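Long-range contact in purine nucleoside phosphorylase (Schistosoma mansoni, PDB 6BI9), which probably catalyses the reversible phosphorolysis of purine nucleosides such as inosine and guanosine, releasing the free base and ribose 1-phosphate: residues V193-G198 / D217-S222. Residues are numbered along the deposited sequence; the frame is centred on the assembly and turned at random.
With DS7 (1,2,5-trimethyl-1H-pyrrole-3-carboxylic acid), chain G.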
ATOM      1  N   VAL A 193      20.116  -2.692   5.290  1.00 24.61           N
ATOM      2  CA  VAL A 193      18.743  -2.161   5.357  1.00 22.34           C
ATOM      3  C   VAL A 193      17.758  -3.193   4.785  1.00 24.19           C
ATOM      4  O   VAL A 193      17.935  -3.671   3.658  1.00 26.25           O
ATOM      5  CB  VAL A 193      18.652  -0.834   4.579  1.00 24.55           C
ATOM      6  CG1 VAL A 193      17.200  -0.326   4.511  1.00 24.43           C
ATOM      7  CG2 VAL A 193      19.574   0.243   5.188  1.00 29.43           C
ATOM      8  N   TYR A 194      16.699  -3.504   5.543  1.00 21.68           N
ATOM      9  CA  TYR A 194      15.682  -4.499   5.174  1.00 20.98           C
ATOM     10  C   TYR A 194      14.446  -3.846   4.567  1.00 20.80           C
ATOM     11  O   TYR A 194      13.822  -2.988   5.207  1.00 23.55           O
ATOM     12  CB  TYR A 194      15.275  -5.276   6.419  1.00 22.33           C
ATOM     13  CG  TYR A 194      14.227  -6.394   6.276  1.00 19.97           C
ATOM     14  CD1 TYR A 194      14.618  -7.726   6.168  1.00 24.01           C
ATOM     15  CD2 TYR A 194      12.848  -6.138   6.324  1.00 18.49           C
ATOM     16  CE1 TYR A 194      13.695  -8.758   6.081  1.00 19.27           C
ATOM     17  CE2 TYR A 194      11.902  -7.187   6.239  1.00 21.38           C
ATOM     18  CZ  TYR A 194      12.326  -8.480   6.118  1.00 18.81           C
ATOM     19  OH  TYR A 194      11.416  -9.501   6.047  1.00 21.06           O
ATOM     20  N   ALA A 195      14.078  -4.261   3.346  1.00 19.33           N
ATOM     21  CA  ALA A 195      12.805  -3.865   2.738  1.00 20.96           C
ATOM     22  C   ALA A 195      11.730  -4.897   3.051  1.00 21.84           C
ATOM     23  O   ALA A 195      11.898  -6.085   2.753  1.00 20.60           O
ATOM     24  CB  ALA A 195      12.922  -3.727   1.222  1.00 24.18           C
ATOM     25  N   PHE A 196      10.577  -4.423   3.548  1.00 18.57           N
ATOM     26  CA  PHE A 196       9.401  -5.265   3.827  1.00 18.02           C
ATOM     27  C   PHE A 196       8.477  -5.236   2.599  1.00 19.90           C
ATOM     28  O   PHE A 196       7.911  -4.177   2.279  1.00 21.79           O
ATOM     29  CB  PHE A 196       8.707  -4.738   5.098  1.00 20.49           C
ATOM     30  CG  PHE A 196       7.446  -5.495   5.514  1.00 19.55           C
ATOM     31  CD1 PHE A 196       7.255  -6.852   5.220  1.00 21.48           C
ATOM     32  CD2 PHE A 196       6.427  -4.814   6.211  1.00 19.63           C
ATOM     33  CE1 PHE A 196       6.095  -7.514   5.604  1.00 21.16           C
ATOM     34  CE2 PHE A 196       5.255  -5.465   6.591  1.00 17.80           C
ATOM     35  CZ  PHE A 196       5.068  -6.811   6.283  1.00 18.56           C
ATOM     36  N   ASN A 197       8.413  -6.385   1.885  0.87 21.32           N
ATOM     37  CA  ASN A 197       7.497  -6.743   0.781  0.87 21.35           C
ATOM     38  C   ASN A 197       6.353  -7.502   1.442  0.87 25.37           C
ATOM     39  O   ASN A 197       6.575  -8.589   1.976  0.87 27.19           O
ATOM     40  CB  ASN A 197       8.208  -7.706  -0.223  0.87 21.72           C
ATOM     41  CG  ASN A 197       7.257  -8.416  -1.238  0.87 27.27           C
ATOM     42  OD1 ASN A 197       6.219  -7.896  -1.629  0.87 27.91           O
ATOM     43  ND2 ASN A 197       7.656  -9.628  -1.675  0.87 32.47           N
ATOM     44  N   GLY A 198       5.139  -7.002   1.360  1.00 23.75           N
ATOM     45  CA  GLY A 198       4.047  -7.659   2.070  1.00 19.67           C
ATOM     46  C   GLY A 198       3.904  -9.135   1.721  1.00 21.02           C
ATOM     47  O   GLY A 198       3.502  -9.936   2.574  1.00 28.19           O
ATOM     48  N   ASP A 217      19.168  -3.337   0.898  1.00 23.26           N
ATOM     49  CA  ASP A 217      20.168  -4.393   0.889  1.00 23.50           C
ATOM     50  C   ASP A 217      19.574  -5.794   0.846  1.00 25.59           C
ATOM     51  O   ASP A 217      20.186  -6.691   0.263  1.00 24.77           O
ATOM     52  CB  ASP A 217      21.069  -4.272   2.130  1.00 27.74           C
ATOM     53  CG  ASP A 217      21.892  -2.974   2.136  1.00 34.30           C
ATOM     54  OD1 ASP A 217      22.644  -2.741   1.170  1.00 38.07           O
ATOM     55  OD2 ASP A 217      21.773  -2.183   3.102  1.00 28.25           O
ATOM     56  N   VAL A 218      18.426  -6.015   1.492  1.00 22.71           N
ATOM     57  CA  VAL A 218      17.757  -7.315   1.546  1.00 21.02           C
ATOM     58  C   VAL A 218      16.251  -7.040   1.470  1.00 21.51           C
ATOM     59  O   VAL A 218      15.787  -5.933   1.763  1.00 22.90           O
ATOM     60  CB  VAL A 218      18.086  -8.130   2.826  1.00 26.74           C
ATOM     61  CG1 VAL A 218      19.608  -8.238   3.027  1.00 31.52           C
ATOM     62  CG2 VAL A 218      17.528  -7.500   4.045  1.00 34.44           C
ATOM     63  N   VAL A 219      15.484  -8.058   1.056  1.00 20.89           N
ATOM     64  CA  VAL A 219      14.018  -7.975   0.982  1.00 21.60           C
ATOM     65  C   VAL A 219      13.390  -9.230   1.596  1.00 22.55           C
ATOM     66  O   VAL A 219      13.855 -10.361   1.373  1.00 21.09           O
ATOM     67  CB  VAL A 219      13.531  -7.759  -0.478  1.00 19.45           C
ATOM     68  CG1 VAL A 219      14.017  -8.864  -1.413  1.00 24.29           C
ATOM     69  CG2 VAL A 219      12.002  -7.626  -0.568  1.00 25.50           C
ATOM     70  N   GLY A 220      12.315  -9.033   2.372  1.00 19.36           N
ATOM     71  CA  GLY A 220      11.545 -10.165   2.870  1.00 19.99           C
ATOM     72  C   GLY A 220      10.124  -9.794   3.259  1.00 18.59           C
ATOM     73  O   GLY A 220       9.719  -8.632   3.151  1.00 20.16           O
ATOM     74  N   MET A 221       9.376 -10.808   3.744  1.00 18.45           N
ATOM     75  CA  MET A 221       7.927 -10.719   3.958  1.00 19.43           C
ATOM     76  C   MET A 221       7.508 -10.742   5.440  1.00 20.00           C
ATOM     77  O   MET A 221       6.361 -11.103   5.740  1.00 20.89           O
ATOM     78  CB  MET A 221       7.202 -11.865   3.237  1.00 24.96           C
ATOM     79  CG  MET A 221       7.496 -12.059   1.832  1.00 29.19           C
ATOM     80  SD  MET A 221       6.708 -13.615   1.246  1.00 24.90           S
ATOM     81  CE  MET A 221       7.592 -13.717  -0.292  1.00 28.70           C
ATOM     82  N   SER A 222       8.393 -10.414   6.374  1.00 18.05           N
ATOM     83  CA  SER A 222       8.095 -10.560   7.798  1.00 20.79           C
ATOM     84  C   SER A 222       8.835  -9.478   8.589  1.00 23.01           C
ATOM     85  O   SER A 222       9.402  -8.527   8.024  1.00 21.51           O
ATOM     86  CB  SER A 222       8.482 -11.964   8.305  1.00 25.62           C
ATOM     87  OG  SER A 222       9.896 -12.095   8.326  1.00 29.85           O
TER
HETATM   88  C7  DS7 G 306      14.197 -15.107  -1.479  0.91 44.43           C
HETATM   89  C4  DS7 G 306      10.557 -11.442  -0.648  0.91 27.09           C
HETATM   90  C5  DS7 G 306      12.528 -13.156  -1.443  0.91 39.34           C
HETATM   91  C6  DS7 G 306      12.936 -12.684  -2.825  0.91 43.07           C
HETATM   92  C3  DS7 G 306      11.556 -12.641  -0.529  0.91 32.98           C
HETATM   93  C2  DS7 G 306      11.598 -13.513   0.601  0.91 28.04           C
HETATM   94  C1  DS7 G 306      12.573 -14.502   0.374  0.91 36.49           C
HETATM   95  O   DS7 G 306      10.251 -10.890  -1.708  0.91 30.30           O
HETATM   96  O1  DS7 G 306       9.936 -11.017   0.341  0.91 36.94           O
HETATM   97  N   DS7 G 306      13.141 -14.290  -0.892  0.91 41.24           N
HETATM   98  C   DS7 G 306      13.003 -15.644   1.287  0.91 31.63           C
HETATM   99  O   HOH W   1      11.900 -12.309   5.879  0.64 26.89           O
HETATM  100  O   HOH W   2       3.539 -10.351   5.329  1.00 27.30           O
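Tyr194 lies across the neighbouring strand, its ring reaching past Val218 to Gly220 and its hydroxyl beyond, near the start of the next loop. With CG anti to the backbone N (chi1 -179°), the ring passes Val218, whose CG2 packs 3.6 Å from Tyr194 CD1, the two side chains crossing at about a right angle. Gly220, having no side chain, lets Tyr194 OH come within 3.1 Å of Gly220 C. Tyr194 OH accepts a bond from Ser222 N (3.2 Å), and a water joins the same hydroxyl to Ser222 OG. The two strands run parallel, joined by backbone hydrogen bonds from Ala195 N to Val218 O, Gly220 N to Ala195 O and Asn197 N to Gly220 O. At the N-terminal end of the pair, Asp217 OD2 takes Val193 N through its anti lone pair (2.8 Å), beside branched Val193 CB, while Val193 O accepts from Asp217 N and Val218 N. At the other end Met221 CA makes a CA-H...O contact with Asn197 O (3.2 Å), and its extended, flexible side chain follows the bound pyrrole carboxylic acid, CG 3.0 Å from O1. The Asn197 amide has two N-H groups: ND2 donates to the ligand's O (2.9 Å), weakly to O1, and also to Thr201 O. Strands 189-196 and 218-220, linked through helix 205-213, form a beta-alpha-beta unit of the phosphorylase fold, whose C-terminal strand ends here line a ligand pocket, probably part of the active site.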